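Local structure of 3-hydroxyacyl-CoA dehydrogenase (4O5O) at residues Arg14-Thr19 against Ser30-Glu35; Met9-Arg14 against Leu237-Val242. The protein probably catalyses the reversible, nicotinamide-cofactor-dependent oxidation of 3-hydroxyacyl-CoA to 3-ketoacyl-CoA, as a member of the short-chain dehydrogenase family. All coordinates share one frame; numbering follows the deposited sequence.

Interaction 1 of 2, residues Arg14-Thr19 against Ser30-Glu35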
# COMPACT_ATOMS: atom_id res chain seq x y z
N ARG B 14 -13.20 32.23 4.28
CA ARG B 14 -12.34 31.44 5.14
C ARG B 14 -10.90 31.71 4.79
O ARG B 14 -10.61 32.26 3.71
CB ARG B 14 -12.71 29.98 5.04
CG ARG B 14 -14.11 29.77 5.61
CD ARG B 14 -14.36 28.36 6.00
NE ARG B 14 -15.72 28.25 6.53
CZ ARG B 14 -16.09 28.59 7.76
NH1 ARG B 14 -15.23 29.07 8.64
NH2 ARG B 14 -17.37 28.46 8.11
N VAL B 15 -10.02 31.38 5.71
CA VAL B 15 -8.67 31.84 5.64
C VAL B 15 -7.75 30.64 5.41
O VAL B 15 -7.75 29.67 6.21
CB VAL B 15 -8.28 32.59 6.91
CG1 VAL B 15 -6.84 33.05 6.82
CG2 VAL B 15 -9.22 33.76 7.14
N PHE B 16 -6.99 30.70 4.31
CA PHE B 16 -5.97 29.69 3.97
C PHE B 16 -4.59 30.20 4.36
O PHE B 16 -4.25 31.37 4.12
CB PHE B 16 -5.92 29.43 2.47
CG PHE B 16 -7.02 28.54 1.93
CD1 PHE B 16 -8.36 28.90 2.03
CD2 PHE B 16 -6.71 27.38 1.26
CE1 PHE B 16 -9.35 28.11 1.50
CE2 PHE B 16 -7.70 26.58 0.70
CZ PHE B 16 -9.03 26.94 0.85
N LEU B 17 -3.82 29.32 4.96
CA LEU B 17 -2.39 29.52 5.20
C LEU B 17 -1.72 28.56 4.23
O LEU B 17 -2.03 27.37 4.28
CB LEU B 17 -2.06 29.16 6.66
CG LEU B 17 -0.75 29.62 7.24
CD1 LEU B 17 -0.61 31.12 7.06
CD2 LEU B 17 -0.66 29.26 8.71
N ILE B 18 -0.84 29.05 3.35
CA ILE B 18 -0.26 28.21 2.31
C ILE B 18 1.25 28.37 2.30
O ILE B 18 1.75 29.50 2.20
CB ILE B 18 -0.81 28.57 0.93
CG1 ILE B 18 -2.33 28.44 0.93
CG2 ILE B 18 -0.20 27.68 -0.14
CD1 ILE B 18 -3.02 29.06 -0.25
N THR B 19 1.98 27.25 2.39
CA THR B 19 3.42 27.32 2.36
C THR B 19 3.94 27.03 0.95
O THR B 19 3.22 26.47 0.10
CB THR B 19 4.10 26.37 3.37
OG1 THR B 19 3.97 25.03 2.90
CG2 THR B 19 3.50 26.50 4.73
N SER B 30 -2.96 29.31 -3.87
CA SER B 30 -3.26 30.67 -3.43
C SER B 30 -4.22 31.34 -4.43
O SER B 30 -5.18 32.00 -4.05
CB SER B 30 -1.95 31.46 -3.31
OG SER B 30 -1.08 30.91 -2.33
N LYS B 31 -3.96 31.14 -5.72
CA LYS B 31 -4.82 31.74 -6.79
C LYS B 31 -6.22 31.13 -6.72
O LYS B 31 -7.24 31.84 -6.78
CB LYS B 31 -4.17 31.54 -8.16
CG LYS B 31 -4.95 32.10 -9.34
CD LYS B 31 -4.24 31.89 -10.68
CE LYS B 31 -5.08 32.42 -11.86
NZ LYS B 31 -4.36 32.38 -13.17
N MET B 32 -6.29 29.81 -6.61
CA MET B 32 -7.57 29.11 -6.50
C MET B 32 -8.39 29.64 -5.32
O MET B 32 -9.58 29.94 -5.45
CB MET B 32 -7.31 27.61 -6.34
CG MET B 32 -8.54 26.74 -6.10
SD MET B 32 -9.20 26.72 -4.43
CE MET B 32 -7.87 25.98 -3.52
N ALA B 33 -7.74 29.78 -4.17
CA ALA B 33 -8.46 30.14 -2.97
C ALA B 33 -9.01 31.58 -3.07
O ALA B 33 -10.17 31.83 -2.74
CB ALA B 33 -7.56 29.97 -1.77
N VAL B 34 -8.18 32.51 -3.54
CA VAL B 34 -8.63 33.89 -3.69
C VAL B 34 -9.79 33.96 -4.70
O VAL B 34 -10.77 34.66 -4.47
CB VAL B 34 -7.48 34.83 -4.15
CG1 VAL B 34 -7.99 36.21 -4.58
CG2 VAL B 34 -6.47 35.00 -3.03
N GLU B 35 -9.68 33.21 -5.80
CA GLU B 35 -10.71 33.27 -6.84
C GLU B 35 -12.02 32.65 -6.33
O GLU B 35 -13.11 33.00 -6.81
CB GLU B 35 -10.19 32.63 -8.16
CG GLU B 35 -9.04 33.47 -8.74
CD GLU B 35 -8.56 33.08 -10.15
OE1 GLU B 35 -8.86 31.96 -10.61
OE2 GLU B 35 -7.89 33.88 -10.78
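Ser30 meets Ile18 where helix 24-35 passes over the first strand of the Rossmann fold, in an instructive case of how a beta-alpha-beta unit closes its interior. In one of the two modelled conformers of Ser30, its OG lies 3.4 Å from Ile18 CD1. No hydrogen bond joins the pair; in that conformer the hydroxyl is bonded to Gly26 O, one turn back in the same helix, so the oxygen facing the methyl is already satisfied. Ile18 reaches across with CG1 anti to its carbonyl carbon (chi1 -58°) and its chain extended, which also carries CD1 to 3.6 Å from Ser30 CA. Met32 leaves the helix at a slant to the strand, but bends twice beyond CB and returns its CE methyl to 4.3 Å from Phe16 CE2, an oblique approach to the ring. Helix 231-243, through Ala235, Val238 and His239, packs against the same methionine. Ala33 meets the ring squarely: its CB stands 3.9 Å from the Phe16 ring centroid and only 6° off the ring normal, a CH-pi contact directly over one face. Phe16 packs in addition on Val90 and Val92 of strand 90-93. The axes of strand 15-19 and residues 30-35 approach to 9.7 Å, with N-to-C directions at 173°, almost antiparallel, as expected for the first beta-alpha step of a short-chain dehydrogenase. The chain between them, from Thr19 through Gly24 to Gly26, fits the TGxxxGxG pattern that in this family usually lines the cofactor site. With no hydrogen bond or salt bridge between the segments, what passes directly between them is apolar fit: alanine and serine permit the near approach, while phenylalanine and isoleucine supply the bulk between the two backbones.

Interaction 2 of 2, residues Met9-Arg14 against Leu237-Val242; sequences MQIENR and LVHHIV
With CG1 of Ile11 set between its backbone N and carbonyl carbon (chi1 83°), the isoleucine divides its two branches between His239 and Val242. CD1 sits over one face of the imidazole, 4.0 Å from the centroid of the His239 ring in a CH-pi contact, and is nearest to NE2. The other branch is pressed hard on the helix: Ile11 CG2 lies 3.3 Å from Val242 CG1, tighter than ordinary van der Waals contact. That same CG1, anti to the backbone N of Val242, also receives Met9 SD at 3.7 Å. Residues 9-14 form the loop leading into strand 15-19, the first strand of the Rossmann fold, and pass beside helix 231-243. The course of the loop is set by a type II turn from Ile11 to Arg14, closed by Arg14 N to Ile11 O at 3.0 Å, with Asn13 at positive phi; Arg14 NE adds a weak bond to Gln10 O. Polar linkage across the contact is indirect, through a water that accepts from Met9 N and donates to Val242 O, at 2.9 Å from each atom. Farther round the helix, His240 stacks on His240 of a second subunit.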
# COMPACT_ATOMS: atom_id res chain seq x y z
N MET B 9 -17.74 22.51 4.13
CA MET B 9 -17.04 23.77 4.30
C MET B 9 -17.26 24.64 3.06
O MET B 9 -17.05 24.19 1.91
CB MET B 9 -15.55 23.59 4.58
CG MET B 9 -14.90 24.93 4.91
SD MET B 9 -13.20 24.80 5.48
CE MET B 9 -13.39 23.95 7.04
N GLN B 10 -17.73 25.86 3.31
CA GLN B 10 -17.87 26.88 2.28
C GLN B 10 -16.63 27.74 2.40
O GLN B 10 -16.39 28.35 3.45
CB GLN B 10 -19.13 27.71 2.52
N ILE B 11 -15.82 27.79 1.34
CA ILE B 11 -14.52 28.43 1.44
C ILE B 11 -14.56 29.97 1.37
O ILE B 11 -13.57 30.60 1.73
CB ILE B 11 -13.44 27.78 0.53
CG1 ILE B 11 -13.47 28.27 -0.92
CG2 ILE B 11 -13.56 26.26 0.57
CD1 ILE B 11 -12.25 27.79 -1.69
N GLU B 12 -15.67 30.56 0.93
CA GLU B 12 -15.78 32.03 0.90
C GLU B 12 -15.55 32.60 2.29
O GLU B 12 -16.15 32.15 3.27
CB GLU B 12 -17.14 32.51 0.33
CG GLU B 12 -17.23 34.03 0.16
CD GLU B 12 -18.33 34.48 -0.80
OE1 GLU B 12 -19.17 33.64 -1.19
OE2 GLU B 12 -18.35 35.69 -1.17
N ASN B 13 -14.66 33.59 2.37
CA ASN B 13 -14.31 34.27 3.62
C ASN B 13 -13.61 33.43 4.67
O ASN B 13 -13.38 33.87 5.81
CB ASN B 13 -15.52 35.02 4.18
CG ASN B 13 -15.91 36.19 3.30
OD1 ASN B 13 -15.01 36.88 2.78
ND2 ASN B 13 -17.17 36.42 3.11
N ARG B 14 -13.20 32.23 4.28
CA ARG B 14 -12.34 31.44 5.14
C ARG B 14 -10.90 31.71 4.79
O ARG B 14 -10.61 32.26 3.71
CB ARG B 14 -12.71 29.98 5.04
CG ARG B 14 -14.11 29.77 5.61
CD ARG B 14 -14.36 28.36 6.00
NE ARG B 14 -15.72 28.25 6.53
CZ ARG B 14 -16.09 28.59 7.76
NH1 ARG B 14 -15.23 29.07 8.64
NH2 ARG B 14 -17.37 28.46 8.11
N LEU B 237 -7.85 19.71 -6.68
CA LEU B 237 -8.00 18.62 -5.72
C LEU B 237 -8.01 19.17 -4.29
O LEU B 237 -8.77 18.70 -3.45
CB LEU B 237 -6.93 17.56 -5.96
CG LEU B 237 -6.97 16.37 -4.99
CD1 LEU B 237 -8.35 15.69 -5.02
CD2 LEU B 237 -5.86 15.36 -5.27
N VAL B 238 -7.15 20.15 -4.01
CA VAL B 238 -7.16 20.79 -2.70
C VAL B 238 -8.56 21.35 -2.43
O VAL B 238 -9.15 21.16 -1.35
CB VAL B 238 -6.12 21.93 -2.63
CG1 VAL B 238 -6.36 22.82 -1.41
CG2 VAL B 238 -4.71 21.34 -2.65
N HIS B 239 -9.12 22.03 -3.42
CA HIS B 239 -10.46 22.60 -3.27
C HIS B 239 -11.49 21.49 -2.96
O HIS B 239 -12.33 21.66 -2.06
CB HIS B 239 -10.81 23.32 -4.57
CG HIS B 239 -12.00 24.22 -4.49
ND1 HIS B 239 -12.29 25.14 -5.47
CD2 HIS B 239 -12.90 24.41 -3.51
CE1 HIS B 239 -13.38 25.81 -5.13
NE2 HIS B 239 -13.77 25.38 -3.95
N HIS B 240 -11.41 20.37 -3.67
CA HIS B 240 -12.35 19.27 -3.45
C HIS B 240 -12.21 18.69 -2.04
O HIS B 240 -13.19 18.37 -1.41
CB HIS B 240 -12.18 18.13 -4.48
CG HIS B 240 -13.22 17.08 -4.31
ND1 HIS B 240 -14.56 17.37 -4.47
CD2 HIS B 240 -13.16 15.81 -3.86
CE1 HIS B 240 -15.27 16.29 -4.19
NE2 HIS B 240 -14.45 15.35 -3.79
N ILE B 241 -10.96 18.55 -1.56
CA ILE B 241 -10.75 18.03 -0.21
C ILE B 241 -11.41 18.96 0.81
O ILE B 241 -12.01 18.51 1.76
CB ILE B 241 -9.25 17.83 0.07
CG1 ILE B 241 -8.68 16.68 -0.78
CG2 ILE B 241 -8.96 17.62 1.55
CD1 ILE B 241 -7.16 16.62 -0.82
N VAL B 242 -11.27 20.26 0.62
CA VAL B 242 -11.88 21.21 1.54
C VAL B 242 -13.41 21.00 1.57
O VAL B 242 -14.03 20.97 2.63
CB VAL B 242 -11.48 22.65 1.21
CG1 VAL B 242 -12.30 23.62 2.04
CG2 VAL B 242 -9.98 22.85 1.45
O HOH W 1 -16.11 20.18 4.45

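In the fold
Both interactions are buried, interaction 1 somewhat closer to the centre of the chain, and they adjoin on the same side of it. They share Arg14, where the loop becomes strand 15-19. Interaction 1 joins neighbours in sequence within one beta-alpha-beta unit, whereas interaction 2 brings a loop near the start of the chain to a helix more than 220 residues later. The ring of Phe16 bridges them, its CZ packing on Ile11 and Val242, while Met32 SD rests 3.6 Å from His239 ND1. Each uses a methyl over an aromatic face, but interaction 1 has no hydrogen bond between its segments, whereas interaction 2 has a water joining backbone atoms.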